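Side-chain contacts in flavodoxin, WrbA-like protein (Agrobacterium tumefaciens, PDB 3D7N), which probably binds FMN and works as a flavodoxin-like NAD(P)H:quinone oxidoreductase of the WrbA type, passing electrons through the flavin: residues A37-A40 and E41-S45; T20-M23 and A24-V27. All coordinates share one frame; numbering follows the deposited sequence.

Contact 1 of 2, residues A37-A40 and E41-S45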
loop_
_atom_site.group_PDB
_atom_site.type_symbol
_atom_site.label_atom_id
_atom_site.label_comp_id
_atom_site.label_asym_id
_atom_site.label_seq_id
_atom_site.Cartn_x
_atom_site.Cartn_y
_atom_site.Cartn_z
ATOM N N ALA A 37 -22.987 -9.412 11.078
ATOM C CA ALA A 37 -21.737 -9.989 11.544
ATOM C C ALA A 37 -21.330 -11.087 10.605
ATOM O O ALA A 37 -22.120 -11.981 10.374
ATOM C CB ALA A 37 -21.909 -10.550 12.953
ATOM N N ILE A 38 -20.116 -11.012 10.053
ATOM C CA ILE A 38 -19.478 -12.157 9.373
ATOM C C ILE A 38 -19.084 -13.108 10.484
ATOM O O ILE A 38 -18.437 -12.687 11.442
ATOM C CB ILE A 38 -18.206 -11.730 8.629
ATOM C CG1 ILE A 38 -18.539 -10.685 7.555
ATOM C CG2 ILE A 38 -17.431 -12.931 8.075
ATOM C CD1 ILE A 38 -17.396 -9.661 7.253
ATOM N N ASP A 39 -19.501 -14.372 10.403
ATOM C CA ASP A 39 -19.230 -15.307 11.497
ATOM C C ASP A 39 -17.775 -15.794 11.517
ATOM O O ASP A 39 -16.963 -15.403 10.671
ATOM C CB ASP A 39 -20.261 -16.448 11.520
ATOM C CG ASP A 39 -20.163 -17.372 10.322
ATOM O OD1 ASP A 39 -19.073 -17.443 9.698
ATOM O OD2 ASP A 39 -21.183 -18.054 10.025
ATOM N N ALA A 40 -17.449 -16.625 12.500
ATOM C CA ALA A 40 -16.077 -17.083 12.729
ATOM C C ALA A 40 -15.504 -17.860 11.566
ATOM O O ALA A 40 -14.284 -18.063 11.500
ATOM C CB ALA A 40 -15.996 -17.941 13.989
ATOM N N GLU A 41 -16.384 -18.308 10.666
ATOM C CA GLU A 41 -15.994 -19.035 9.457
ATOM C C GLU A 41 -15.994 -18.201 8.159
ATOM O O GLU A 41 -15.811 -18.750 7.081
ATOM C CB GLU A 41 -16.923 -20.254 9.328
ATOM C CG GLU A 41 -16.468 -21.441 10.149
ATOM C CD GLU A 41 -17.622 -22.253 10.717
ATOM O OE1 GLU A 41 -18.167 -21.853 11.775
ATOM O OE2 GLU A 41 -17.970 -23.313 10.144
ATOM N N GLY A 42 -16.197 -16.882 8.266
ATOM C CA GLY A 42 -16.207 -15.982 7.102
ATOM C C GLY A 42 -17.495 -16.018 6.293
ATOM O O GLY A 42 -17.501 -15.825 5.079
ATOM N N ASN A 43 -18.594 -16.284 6.974
ATOM C CA ASN A 43 -19.886 -16.433 6.340
ATOM C C ASN A 43 -20.822 -15.326 6.824
ATOM O O ASN A 43 -20.771 -14.914 7.978
ATOM C CB ASN A 43 -20.476 -17.794 6.659
ATOM C CG ASN A 43 -19.774 -18.934 5.951
ATOM O OD1 ASN A 43 -19.657 -20.032 6.515
ATOM N ND2 ASN A 43 -19.376 -18.719 4.708
ATOM N N LEU A 44 -21.625 -14.819 5.899
ATOM C CA LEU A 44 -22.625 -13.822 6.197
ATOM C C LEU A 44 -23.986 -14.452 5.831
ATOM O O LEU A 44 -24.115 -15.179 4.848
ATOM C CB LEU A 44 -22.350 -12.548 5.396
ATOM C CG LEU A 44 -23.220 -11.331 5.706
ATOM C CD1 LEU A 44 -23.016 -10.897 7.157
ATOM C CD2 LEU A 44 -22.902 -10.195 4.738
ATOM N N SER A 45 -25.002 -14.196 6.632
ATOM C CA SER A 45 -26.312 -14.739 6.327
ATOM C C SER A 45 -26.887 -14.078 5.072
ATOM O O SER A 45 -26.426 -13.043 4.591
ATOM C CB SER A 45 -27.250 -14.518 7.510
ATOM O OG SER A 45 -27.426 -13.128 7.732
HETATM O O HOH W 1 -24.838 -12.609 9.259
#

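Contact 2 of 2, residues T20-M23 and A24-V27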
loop_
_atom_site.group_PDB
_atom_site.type_symbol
_atom_site.label_atom_id
_atom_site.label_comp_id
_atom_site.label_asym_id
_atom_site.label_seq_id
_atom_site.Cartn_x
_atom_site.Cartn_y
_atom_site.Cartn_z
ATOM N N THR A 20 -13.392 -5.399 17.608
ATOM C CA THR A 20 -14.014 -4.802 16.434
ATOM C C THR A 20 -15.549 -4.832 16.511
ATOM O O THR A 20 -16.185 -4.016 15.889
ATOM C CB THR A 20 -13.362 -5.268 15.056
ATOM O OG1 THR A 20 -14.364 -5.495 14.048
ATOM C CG2 THR A 20 -12.503 -6.464 15.254
ATOM N N HIS A 21 -16.132 -5.697 17.349
ATOM C CA HIS A 21 -17.595 -5.681 17.622
ATOM C C HIS A 21 -18.032 -4.407 18.343
ATOM O O HIS A 21 -19.057 -3.818 18.011
ATOM C CB HIS A 21 -18.033 -6.901 18.445
ATOM C CG HIS A 21 -19.487 -6.894 18.821
ATOM N ND1 HIS A 21 -20.502 -6.962 17.888
ATOM C CD2 HIS A 21 -20.099 -6.832 20.030
ATOM C CE1 HIS A 21 -21.672 -6.958 18.502
ATOM N NE2 HIS A 21 -21.456 -6.870 19.803
ATOM N N ARG A 22 -17.255 -3.980 19.327
ATOM C CA ARG A 22 -17.566 -2.754 20.064
ATOM C C ARG A 22 -17.441 -1.519 19.173
ATOM O O ARG A 22 -18.260 -0.606 19.210
ATOM C CB ARG A 22 -16.649 -2.637 21.298
ATOM C CG ARG A 22 -17.080 -1.627 22.315
ATOM C CD ARG A 22 -18.391 -2.018 22.988
ATOM N NE ARG A 22 -19.021 -0.872 23.654
ATOM C CZ ARG A 22 -19.703 0.105 23.047
ATOM N NH1 ARG A 22 -19.866 0.135 21.726
ATOM N NH2 ARG A 22 -20.211 1.086 23.774
HETATM N N MSE A 23 -16.410 -1.506 18.347
HETATM C CA MSE A 23 -16.208 -0.408 17.394
HETATM C C MSE A 23 -17.331 -0.341 16.341
HETATM O O MSE A 23 -17.722 0.731 15.902
HETATM C CB MSE A 23 -14.846 -0.562 16.742
HETATM C CG MSE A 23 -13.955 0.661 16.843
HETATM SE SE MSE A 23 -12.483 0.372 15.498
HETATM C CE MSE A 23 -12.316 2.258 14.804
ATOM N N ALA A 24 -17.843 -1.500 15.947
ATOM C CA ALA A 24 -18.946 -1.573 15.015
ATOM C C ALA A 24 -20.219 -1.020 15.648
ATOM O O ALA A 24 -20.938 -0.266 14.997
ATOM C CB ALA A 24 -19.151 -3.001 14.549
ATOM N N GLU A 25 -20.512 -1.405 16.904
ATOM C CA GLU A 25 -21.640 -0.834 17.622
ATOM C C GLU A 25 -21.555 0.696 17.660
ATOM O O GLU A 25 -22.524 1.384 17.418
ATOM C CB GLU A 25 -21.758 -1.436 19.044
ATOM C CG GLU A 25 -22.214 -2.911 19.041
ATOM C CD GLU A 25 -21.969 -3.671 20.348
ATOM O OE1 GLU A 25 -20.906 -3.537 20.990
ATOM O OE2 GLU A 25 -22.853 -4.451 20.734
ATOM N N ALA A 26 -20.372 1.214 17.935
ATOM C CA ALA A 26 -20.134 2.654 17.938
ATOM C C ALA A 26 -20.413 3.337 16.574
ATOM O O ALA A 26 -21.088 4.391 16.510
ATOM C CB ALA A 26 -18.698 2.931 18.426
ATOM N N VAL A 27 -19.921 2.737 15.492
ATOM C CA VAL A 27 -20.169 3.236 14.147
ATOM C C VAL A 27 -21.659 3.092 13.817
ATOM O O VAL A 27 -22.272 4.052 13.379
ATOM C CB VAL A 27 -19.255 2.513 13.090
ATOM C CG1 VAL A 27 -19.563 2.961 11.609
ATOM C CG2 VAL A 27 -17.768 2.703 13.459
#

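Contact 1 of 2, residues A37-A40 and E41-S45
A type I beta turn from Asp39 to Gly42 closes this contact, and the Asp39 carboxylate is bonded to the backbone of the turn through OD1. Asp39 O accepts from Gly42 N at 2.9 Å. Asp39 OD1 takes two further backbone N-H groups. Glu41 N is 3.0 Å from Asp39 OD1, which makes an Asx turn. Asn43 N reaches the same Asp39 OD1 from the other face of the carboxylate plane, also at 3.0 Å. The carboxylate is brought there by chi1 of 67°, which sets CG between the backbone N and the carbonyl carbon. Two bent bonds to OD1, from opposite faces, should limit the rotation of the carboxylate. The other oxygen, Asp39 OD2, rests 3.4 Å from Asn43 CB.

The turn belongs to the loop that leads from strand 34-37 to helix 46-54 in the flavodoxin-like alpha/beta fold. Asp39 N donates to Asn43 O at 2.8 Å. With the turn bond, this matches the pattern of a type I turn plus G1 beta bulge. Gly42, at positive phi, takes the place glycine usually has there. Gly42 CA lies 3.4 Å from Ile38 CG2, a tight fit. On the buried side Ile38 also packs on Phe73 and Phe76 of helix 71-79. Leu44 CD1 lies 3.5 Å from Ala37 O. Near the N-cap residue Ser45, a water donates to Ala37 O and accepts from Ser45 N.

Contact 2 of 2, residues T20-M23 and A24-V27
His21 and Glu25 meet one turn apart on the partly exposed side of helix 19-31. Glu25 CG lies over one face of the His21 ring, 4.3 Å from its centroid and offset toward the rim, a CH-pi contact. The Glu25 carboxylate follows over the same ring, its plane turned 44° from it. Glu25 OE2 comes within 2.9 Å of His21 NE2. The imidazole swings to this side because chi1 of 176° sets CG anti to the backbone N. Its ring also meets that of Tyr13.

Arg22 crosses Glu25 at about a right angle, its guanidinium plane almost perpendicular to the carboxylate, and the pairing is loose. Arg22 NH1 is 3.9 Å from Glu25 OE1, a long salt bridge. The oxygen sits well out of the guanidinium plane, so only the charges attract. Closer contacts are Arg22 NH1 to Glu25 CB and Arg22 CD to Glu25 OE1, both 3.6 Å.

The buried side is tightly packed. Ala24 and Val27 pack on Val11 of strand 9-13. Ala26 and Val27 meet Ala173 of helix 167-186. Met23, a selenomethionine, points away from 24-27 and reaches Phe97 and Pro152. Methyl groups also lie against backbone carbonyls: Ala24 CB sits 3.4 Å from Thr20 O, and Val27 CG2 is 3.1 Å from Met23 O. Thr20 OG1 bonds to His14 O. Four backbone bonds, such as Glu25 N to His21 O at 3.0 Å, join the two segments. This i to i+4 ladder is that of a regular alpha-helix, here the crossover helix of the beta-alpha-beta unit 9-13, 19-31 and 34-37.

How the contacts relate
The contacts follow one another along the chain, with contact 2 first. Its helix 19-31 leads into strand 34-37, and contact 1 begins at the last residue of that strand. Their centres are 16 Å apart. The nearest atoms are about 6 Å apart, so they do not touch. Tyr13, at the end of strand 9-13, borders both contacts: on the side of contact 1 its backbone bonds to Ile38, and the Ala37 side chain touches it. The loop between the first strand and first helix probably binds the FMN phosphate here too, as in flavodoxins. Contact 2 begins just after that loop, whereas contact 1 follows the next strand.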